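Local coordinates for protein gamma-glutamyl cyclotransferase (Homo sapiens, PDB 3CRY) that catalyses the release of 5-oxoproline from gamma-glutamyl dipeptides, may contribute to glutathione homeostasis, and works as a homodimer, at residues T63-P75 / Y125-Y139. The protein carries 1 engineered substitution. Numbering follows the deposited sequence.
With ACT (acetate ion), chain C.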
ATOM      1  N   THR A  63      11.673 -14.367 -13.579  1.00 14.40           N
ATOM      2  CA  THR A  63      11.052 -14.069 -14.868  1.00 13.90           C
ATOM      3  C   THR A  63      11.875 -12.999 -15.600  1.00 13.17           C
ATOM      4  O   THR A  63      12.140 -13.120 -16.787  1.00 13.14           O
ATOM      5  CB  THR A  63       9.608 -13.565 -14.684  1.00 14.09           C
ATOM      6  OG1 THR A  63       8.820 -14.636 -14.159  1.00 16.52           O
ATOM      7  CG2 THR A  63       8.987 -13.088 -16.017  1.00 13.44           C
ATOM      8  N   TRP A  64      12.271 -11.965 -14.861  1.00 11.48           N
ATOM      9  CA  TRP A  64      12.873 -10.779 -15.465  1.00 10.93           C
ATOM     10  C   TRP A  64      14.392 -10.639 -15.246  1.00 10.78           C
ATOM     11  O   TRP A  64      15.054  -9.908 -15.977  1.00 11.37           O
ATOM     12  CB  TRP A  64      12.143  -9.535 -14.953  1.00 10.34           C
ATOM     13  CG  TRP A  64      10.691  -9.491 -15.406  1.00 10.66           C
ATOM     14  CD1 TRP A  64       9.569  -9.641 -14.619  1.00  9.63           C
ATOM     15  CD2 TRP A  64      10.217  -9.279 -16.739  1.00 10.30           C
ATOM     16  NE1 TRP A  64       8.432  -9.523 -15.389  1.00 10.32           N
ATOM     17  CE2 TRP A  64       8.802  -9.297 -16.692  1.00 10.21           C
ATOM     18  CE3 TRP A  64      10.852  -9.057 -17.974  1.00 11.62           C
ATOM     19  CZ2 TRP A  64       8.016  -9.114 -17.833  1.00  9.20           C
ATOM     20  CZ3 TRP A  64      10.070  -8.865 -19.116  1.00 10.55           C
ATOM     21  CH2 TRP A  64       8.670  -8.894 -19.040  1.00  9.52           C
ATOM     22  N   HIS A  65      14.932 -11.309 -14.238  1.00 10.34           N
ATOM     23  CA  HIS A  65      16.378 -11.249 -13.983  1.00 10.37           C
ATOM     24  C   HIS A  65      16.927  -9.827 -13.690  1.00  9.94           C
ATOM     25  O   HIS A  65      18.039  -9.459 -14.099  1.00 10.70           O
ATOM     26  CB  HIS A  65      17.144 -11.937 -15.139  1.00 11.16           C
ATOM     27  CG  HIS A  65      16.747 -13.371 -15.353  1.00 13.37           C
ATOM     28  ND1 HIS A  65      17.090 -14.370 -14.472  1.00 16.40           N
ATOM     29  CD2 HIS A  65      16.031 -13.969 -16.337  1.00 16.85           C
ATOM     30  CE1 HIS A  65      16.602 -15.523 -14.902  1.00 16.60           C
ATOM     31  NE2 HIS A  65      15.965 -15.308 -16.037  1.00 16.66           N
ATOM     32  N   GLY A  66      16.133  -9.038 -12.972  1.00  9.20           N
ATOM     33  CA  GLY A  66      16.528  -7.694 -12.547  1.00  8.22           C
ATOM     34  C   GLY A  66      15.456  -7.138 -11.629  1.00  7.60           C
ATOM     35  O   GLY A  66      14.460  -7.822 -11.353  1.00  8.16           O
ATOM     36  N   GLY A  67      15.651  -5.907 -11.176  1.00  7.62           N
ATOM     37  CA  GLY A  67      14.661  -5.231 -10.302  1.00  6.80           C
ATOM     38  C   GLY A  67      13.357  -5.055 -11.056  1.00  7.08           C
ATOM     39  O   GLY A  67      13.349  -4.776 -12.266  1.00  7.07           O
ATOM     40  N   ILE A  68      12.239  -5.232 -10.360  1.00  6.95           N
ATOM     41  CA  ILE A  68      10.932  -4.994 -11.011  1.00  7.55           C
ATOM     42  C   ILE A  68      10.286  -3.721 -10.433  1.00  6.65           C
ATOM     43  O   ILE A  68      10.770  -3.156  -9.418  1.00  7.25           O
ATOM     44  CB  ILE A  68      10.004  -6.229 -10.983  1.00  7.26           C
ATOM     45  CG1 ILE A  68       9.721  -6.683  -9.549  1.00  8.57           C
ATOM     46  CG2 ILE A  68      10.623  -7.397 -11.832  1.00  9.31           C
ATOM     47  CD1 ILE A  68       8.739  -7.885  -9.473  1.00 10.88           C
ATOM     48  N   ALA A  69       9.251  -3.227 -11.113  1.00  6.47           N
ATOM     49  CA  ALA A  69       8.787  -1.871 -10.855  1.00  5.85           C
ATOM     50  C   ALA A  69       8.013  -1.750  -9.552  1.00  5.87           C
ATOM     51  O   ALA A  69       7.219  -2.624  -9.213  1.00  6.18           O
ATOM     52  CB  ALA A  69       7.910  -1.368 -12.018  1.00  6.17           C
ATOM     53  N   THR A  70       8.225  -0.632  -8.874  1.00  5.98           N
ATOM     54  CA  THR A  70       7.409  -0.256  -7.700  1.00  5.63           C
ATOM     55  C   THR A  70       7.258   1.264  -7.645  1.00  5.94           C
ATOM     56  O   THR A  70       7.896   1.991  -8.419  1.00  5.81           O
ATOM     57  CB  THR A  70       7.995  -0.839  -6.386  1.00  6.59           C
ATOM     58  OG1 THR A  70       7.080  -0.602  -5.292  1.00  6.64           O
ATOM     59  CG2 THR A  70       9.367  -0.178  -6.051  1.00  5.79           C
ATOM     60  N   ILE A  71       6.389   1.746  -6.765  1.00  5.51           N
ATOM     61  CA  ILE A  71       6.184   3.203  -6.592  1.00  6.04           C
ATOM     62  C   ILE A  71       6.136   3.498  -5.105  1.00  6.82           C
ATOM     63  O   ILE A  71       5.788   2.617  -4.288  1.00  7.23           O
ATOM     64  CB  ILE A  71       4.899   3.726  -7.288  1.00  6.10           C
ATOM     65  CG1 ILE A  71       3.645   2.964  -6.796  1.00  7.93           C
ATOM     66  CG2 ILE A  71       5.044   3.633  -8.840  1.00  6.29           C
ATOM     67  CD1 ILE A  71       2.291   3.465  -7.363  1.00  6.55           C
ATOM     68  N   PHE A  72       6.528   4.715  -4.745  1.00  6.28           N
ATOM     69  CA  PHE A  72       6.435   5.127  -3.341  1.00  8.10           C
ATOM     70  C   PHE A  72       6.093   6.610  -3.239  1.00  8.30           C
ATOM     71  O   PHE A  72       6.311   7.367  -4.191  1.00  8.29           O
ATOM     72  CB  PHE A  72       7.693   4.736  -2.551  1.00  8.65           C
ATOM     73  CG  PHE A  72       8.966   5.437  -2.992  1.00  9.65           C
ATOM     74  CD1 PHE A  72       9.236   6.755  -2.596  1.00 11.92           C
ATOM     75  CD2 PHE A  72       9.919   4.757  -3.760  1.00 12.29           C
ATOM     76  CE1 PHE A  72      10.430   7.388  -2.985  1.00 13.49           C
ATOM     77  CE2 PHE A  72      11.115   5.378  -4.148  1.00 13.56           C
ATOM     78  CZ  PHE A  72      11.372   6.686  -3.766  1.00 12.46           C
ATOM     79  N   GLN A  73       5.502   7.014  -2.117  1.00  8.02           N
ATOM     80  CA  GLN A  73       5.072   8.415  -1.972  1.00  8.86           C
ATOM     81  C   GLN A  73       6.250   9.389  -1.902  1.00  9.44           C
ATOM     82  O   GLN A  73       7.215   9.185  -1.140  1.00 10.30           O
ATOM     83  CB  GLN A  73       4.125   8.537  -0.770  1.00  9.07           C
ATOM     84  CG  GLN A  73       2.781   7.887  -1.068  1.00  9.05           C
ATOM     85  CD  GLN A  73       1.988   7.606   0.164  1.00 10.91           C
ATOM     86  OE1 GLN A  73       2.460   6.902   1.070  1.00 11.74           O
ATOM     87  NE2 GLN A  73       0.762   8.147   0.212  1.00 10.90           N
ATOM     88  N   SER A  74       6.172  10.433  -2.721  1.00  9.70           N
ATOM     89  CA  SER A  74       7.255  11.410  -2.870  1.00 10.72           C
ATOM     90  C   SER A  74       6.663  12.738  -3.360  1.00 11.19           C
ATOM     91  O   SER A  74       6.357  12.885  -4.552  1.00 10.59           O
ATOM     92  CB  SER A  74       8.291  10.870  -3.871  1.00 10.50           C
ATOM     93  OG  SER A  74       9.469  11.669  -3.915  1.00 11.21           O
ATOM     94  N   PRO A  75       6.448  13.701  -2.441  1.00 12.22           N
ATOM     95  CA  PRO A  75       5.807  14.958  -2.845  1.00 12.64           C
ATOM     96  C   PRO A  75       6.527  15.640  -4.007  1.00 12.51           C
ATOM     97  O   PRO A  75       7.744  15.787  -3.959  1.00 12.80           O
ATOM     98  CB  PRO A  75       5.934  15.839  -1.593  1.00 12.38           C
ATOM     99  CG  PRO A  75       5.961  14.857  -0.455  1.00 13.88           C
ATOM    100  CD  PRO A  75       6.731  13.661  -0.991  1.00 13.30           C
ATOM    101  N   TYR A 125      -0.734  -1.692  -7.174  1.00  5.15           N
ATOM    102  CA  TYR A 125       0.158  -2.535  -6.362  1.00  5.46           C
ATOM    103  C   TYR A 125       1.449  -1.801  -6.140  1.00  5.71           C
ATOM    104  O   TYR A 125       1.906  -1.080  -7.030  1.00  5.20           O
ATOM    105  CB  TYR A 125       0.489  -3.850  -7.087  1.00  6.77           C
ATOM    106  CG  TYR A 125      -0.749  -4.678  -7.365  1.00  6.11           C
ATOM    107  CD1 TYR A 125      -1.202  -5.611  -6.428  1.00  7.08           C
ATOM    108  CD2 TYR A 125      -1.485  -4.492  -8.543  1.00  6.71           C
ATOM    109  CE1 TYR A 125      -2.357  -6.365  -6.668  1.00  7.77           C
ATOM    110  CE2 TYR A 125      -2.641  -5.239  -8.789  1.00  8.34           C
ATOM    111  CZ  TYR A 125      -3.063  -6.166  -7.840  1.00  8.83           C
ATOM    112  OH  TYR A 125      -4.196  -6.888  -8.086  1.00 10.92           O
ATOM    113  N   LEU A 126       2.030  -1.981  -4.950  1.00  4.85           N
ATOM    114  CA  LEU A 126       3.418  -1.559  -4.736  1.00  5.33           C
ATOM    115  C   LEU A 126       4.144  -2.453  -3.727  1.00  6.41           C
ATOM    116  O   LEU A 126       3.499  -3.208  -2.977  1.00  5.94           O
ATOM    117  CB  LEU A 126       3.476  -0.068  -4.363  1.00  5.32           C
ATOM    118  CG  LEU A 126       2.717   0.361  -3.085  1.00  6.41           C
ATOM    119  CD1 LEU A 126       3.374  -0.114  -1.795  1.00  6.98           C
ATOM    120  CD2 LEU A 126       2.572   1.899  -3.086  1.00  5.02           C
ATOM    121  N   MET A 127       5.480  -2.401  -3.726  1.00  7.14           N
ATOM    122  CA  MET A 127       6.278  -3.225  -2.800  1.00  8.47           C
ATOM    123  C   MET A 127       6.379  -2.519  -1.445  1.00  8.06           C
ATOM    124  O   MET A 127       6.516  -1.292  -1.402  1.00  9.14           O
ATOM    125  CB  MET A 127       7.692  -3.397  -3.349  1.00  8.67           C
ATOM    126  CG  MET A 127       7.759  -4.123  -4.654  1.00  9.61           C
ATOM    127  SD  MET A 127       9.498  -4.156  -5.222  1.00 11.71           S
ATOM    128  CE  MET A 127       9.229  -4.893  -6.820  1.00 11.52           C
ATOM    129  N   THR A 128       6.338  -3.282  -0.355  1.00  7.90           N
ATOM    130  CA  THR A 128       6.506  -2.700   0.982  1.00  7.75           C
ATOM    131  C   THR A 128       7.825  -3.063   1.661  1.00  7.99           C
ATOM    132  O   THR A 128       8.176  -2.462   2.692  1.00  9.50           O
ATOM    133  CB  THR A 128       5.359  -3.105   1.944  1.00  7.62           C
ATOM    134  OG1 THR A 128       5.401  -4.520   2.175  1.00  7.01           O
ATOM    135  CG2 THR A 128       3.988  -2.742   1.366  1.00  7.45           C
ATOM    136  N   ASN A 129       8.544  -4.035   1.090  1.00  8.04           N
ATOM    137  CA  ASN A 129       9.780  -4.508   1.673  1.00  8.45           C
ATOM    138  C   ASN A 129      10.659  -4.954   0.519  1.00  8.93           C
ATOM    139  O   ASN A 129      10.469  -6.036  -0.032  1.00  9.14           O
ATOM    140  CB  ASN A 129       9.483  -5.686   2.641  1.00  8.70           C
ATOM    141  CG  ASN A 129      10.714  -6.151   3.393  1.00 11.40           C
ATOM    142  OD1 ASN A 129      11.836  -5.702   3.110  1.00 12.91           O
ATOM    143  ND2 ASN A 129      10.527  -7.056   4.349  1.00 10.98           N
ATOM    144  N   TYR A 130      11.575  -4.084   0.097  1.00  8.61           N
ATOM    145  CA  TYR A 130      12.423  -4.433  -1.061  1.00  9.07           C
ATOM    146  C   TYR A 130      13.791  -3.787  -1.016  1.00  9.70           C
ATOM    147  O   TYR A 130      14.007  -2.845  -0.264  1.00  9.79           O
ATOM    148  CB  TYR A 130      11.721  -4.048  -2.383  1.00  9.65           C
ATOM    149  CG  TYR A 130      11.662  -2.544  -2.687  1.00 10.34           C
ATOM    150  CD1 TYR A 130      10.683  -1.713  -2.116  1.00 12.51           C
ATOM    151  CD2 TYR A 130      12.580  -1.959  -3.562  1.00 10.46           C
ATOM    152  CE1 TYR A 130      10.636  -0.322  -2.412  1.00  9.58           C
ATOM    153  CE2 TYR A 130      12.549  -0.575  -3.851  1.00 10.18           C
ATOM    154  CZ  TYR A 130      11.578   0.235  -3.271  1.00 10.46           C
ATOM    155  OH  TYR A 130      11.548   1.588  -3.583  1.00 11.40           O
ATOM    156  N   GLU A 131      14.700  -4.298  -1.852  1.00 10.14           N
ATOM    157  CA  GLU A 131      16.039  -3.703  -2.038  1.00 12.73           C
ATOM    158  C   GLU A 131      16.120  -3.122  -3.454  1.00 11.36           C
ATOM    159  O   GLU A 131      15.843  -3.836  -4.422  1.00 11.24           O
ATOM    160  CB  GLU A 131      17.127  -4.764  -1.812  1.00 13.06           C
ATOM    161  CG  GLU A 131      17.284  -5.215  -0.336  1.00 16.75           C
ATOM    162  CD  GLU A 131      17.973  -6.584  -0.160  1.00 18.26           C
ATOM    163  OE1 GLU A 131      18.572  -7.115  -1.129  1.00 24.93           O
ATOM    164  OE2 GLU A 131      17.920  -7.131   0.967  1.00 24.57           O
ATOM    165  N   SER A 132      16.458  -1.829  -3.563  1.00 11.35           N
ATOM    166  CA  SER A 132      16.513  -1.158  -4.852  0.50 11.44           C
ATOM    167  C   SER A 132      17.544  -1.846  -5.753  1.00 10.82           C
ATOM    168  O   SER A 132      18.631  -2.211  -5.298  1.00 11.64           O
ATOM    169  CB  SER A 132      16.833   0.324  -4.674  0.50 11.50           C
ATOM    170  OG  SER A 132      16.463   1.056  -5.825  0.50 13.17           O
ATOM    171  N   ALA A 133      17.182  -2.054  -7.025  1.00 10.49           N
ATOM    172  CA  ALA A 133      18.059  -2.738  -7.993  1.00  9.35           C
ATOM    173  C   ALA A 133      17.593  -2.441  -9.412  1.00  9.42           C
ATOM    174  O   ALA A 133      16.381  -2.447  -9.684  1.00  7.38           O
ATOM    175  CB  ALA A 133      18.096  -4.234  -7.758  1.00  9.06           C
ATOM    176  N   PRO A 134      18.556  -2.201 -10.327  1.00  9.19           N
ATOM    177  CA  PRO A 134      18.171  -1.851 -11.699  1.00  9.40           C
ATOM    178  C   PRO A 134      17.420  -2.956 -12.448  1.00  8.05           C
ATOM    179  O   PRO A 134      17.681  -4.154 -12.231  1.00  8.45           O
ATOM    180  CB  PRO A 134      19.503  -1.541 -12.402  1.00  9.68           C
ATOM    181  CG  PRO A 134      20.561  -1.592 -11.369  1.00 12.01           C
ATOM    182  CD  PRO A 134      20.018  -2.216 -10.113  1.00  9.94           C
ATOM    183  N   PRO A 135      16.514  -2.554 -13.365  1.00  7.70           N
ATOM    184  CA  PRO A 135      15.788  -3.546 -14.155  1.00  7.11           C
ATOM    185  C   PRO A 135      16.697  -4.181 -15.213  1.00  6.78           C
ATOM    186  O   PRO A 135      17.719  -3.583 -15.599  1.00  6.67           O
ATOM    187  CB  PRO A 135      14.702  -2.712 -14.860  1.00  6.82           C
ATOM    188  CG  PRO A 135      15.337  -1.312 -14.997  1.00  6.03           C
ATOM    189  CD  PRO A 135      16.150  -1.160 -13.723  1.00  7.74           C
ATOM    190  N   SER A 136      16.334  -5.381 -15.658  1.00  6.10           N
ATOM    191  CA  SER A 136      17.018  -5.989 -16.820  1.00  6.79           C
ATOM    192  C   SER A 136      16.726  -5.206 -18.117  1.00  7.01           C
ATOM    193  O   SER A 136      15.714  -4.509 -18.224  1.00  6.58           O
ATOM    194  CB  SER A 136      16.592  -7.450 -16.994  1.00  6.84           C
ATOM    195  OG  SER A 136      15.221  -7.494 -17.373  1.00  5.94           O
ATOM    196  N   PRO A 137      17.623  -5.309 -19.116  1.00  7.17           N
ATOM    197  CA  PRO A 137      17.284  -4.696 -20.403  1.00  6.68           C
ATOM    198  C   PRO A 137      15.937  -5.153 -20.971  1.00  6.98           C
ATOM    199  O   PRO A 137      15.185  -4.328 -21.512  1.00  7.49           O
ATOM    200  CB  PRO A 137      18.466  -5.101 -21.314  1.00  7.92           C
ATOM    201  CG  PRO A 137      19.640  -5.224 -20.327  1.00  6.41           C
ATOM    202  CD  PRO A 137      18.993  -5.868 -19.092  1.00  7.43           C
ATOM    203  N   GLN A 138      15.623  -6.436 -20.838  1.00  7.19           N
ATOM    204  CA  GLN A 138      14.362  -6.974 -21.349  1.00  7.09           C
ATOM    205  C   GLN A 138      13.138  -6.335 -20.679  1.00  7.18           C
ATOM    206  O   GLN A 138      12.176  -5.919 -21.357  1.00  6.93           O
ATOM    207  CB  GLN A 138      14.363  -8.498 -21.235  1.00  8.46           C
ATOM    208  CG  GLN A 138      15.532  -9.166 -22.040  1.00 11.13           C
ATOM    209  CD  GLN A 138      16.829  -9.315 -21.218  1.00 13.58           C
ATOM    210  OE1 GLN A 138      17.000  -8.664 -20.199  1.00 16.30           O
ATOM    211  NE2 GLN A 138      17.728 -10.216 -21.656  1.00 18.58           N
ATOM    212  N   TYR A 139      13.200  -6.203 -19.362  1.00  6.16           N
ATOM    213  CA  TYR A 139      12.093  -5.579 -18.628  1.00  6.40           C
ATOM    214  C   TYR A 139      11.954  -4.103 -18.991  1.00  5.82           C
ATOM    215  O   TYR A 139      10.843  -3.625 -19.263  1.00  6.21           O
ATOM    216  CB  TYR A 139      12.324  -5.765 -17.134  1.00  6.64           C
ATOM    217  CG  TYR A 139      11.192  -5.368 -16.224  1.00  6.05           C
ATOM    218  CD1 TYR A 139       9.970  -6.050 -16.247  1.00  7.97           C
ATOM    219  CD2 TYR A 139      11.385  -4.354 -15.269  1.00  6.75           C
ATOM    220  CE1 TYR A 139       8.944  -5.714 -15.358  1.00  7.43           C
ATOM    221  CE2 TYR A 139      10.370  -3.998 -14.386  1.00  6.96           C
ATOM    222  CZ  TYR A 139       9.145  -4.699 -14.436  1.00  7.42           C
ATOM    223  OH  TYR A 139       8.121  -4.371 -13.561  1.00  8.18           O
TER
HETATM  224  C   ACT C 189       5.037  -5.724 -13.106  1.00 25.11           C
HETATM  225  O   ACT C 189       5.799  -5.188 -13.952  1.00 23.42           O
HETATM  226  OXT ACT C 189       3.799  -5.558 -13.296  1.00 25.85           O
HETATM  227  CH3 ACT C 189       5.548  -6.519 -11.927  1.00 24.41           C
HETATM  228  O   HOH W   1      14.004  -6.507 -14.376  1.00  8.18           O
HETATM  229  O   HOH W   2       7.398   0.785  -3.123  1.00 10.95           O
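Tyr139 meets Trp64 as a T-shaped pair: CD1 of Tyr139 points onto the indole face and lies 3.3 Å from CD2 of Trp64, the two planes inclined at 56°. The CG of Tyr139 lies opposite its backbone N (chi1 -171°), which carries the ring past Trp64 to strand 68-74, where CG2 of Ile68 sits over one face in a CH-pi contact. An alanine in place of Trp64 takes away the indole face against CD1 of Tyr139, and the phenol ring would probably be freer to shift from Ala69 N. The extended Met127 chain brings CE to 3.3 Å from CG1 of Ile68, tighter than usual contact.

Thr70 serves two partners: its methyl CG2 packs over the Tyr130 ring, and its OG1 accepts a nearly straight bond from Met127 N (168°). A serine hydroxyl suits position 136 because it can both donate, from Ser136 OG to Trp64 O (2.8 Å), and accept from Tyr139 N as N-cap of helix 137-149. Gly67 N donates to Pro134 O; a side chain at Gly67 would collide with Ala133 O.

Tyr139 OH accepts from Ala69 N at 2.9 Å. Tyr139 OH also donates to ACT O over a very short 2.5 Å. This acetate, probably from the crystallisation liquor, also bonds Ser24; Tyr139 and Ser24 probably bind substrate, which the acetate may partly mimic, an arrangement consistent with the phenol offering its O-H to an anionic group.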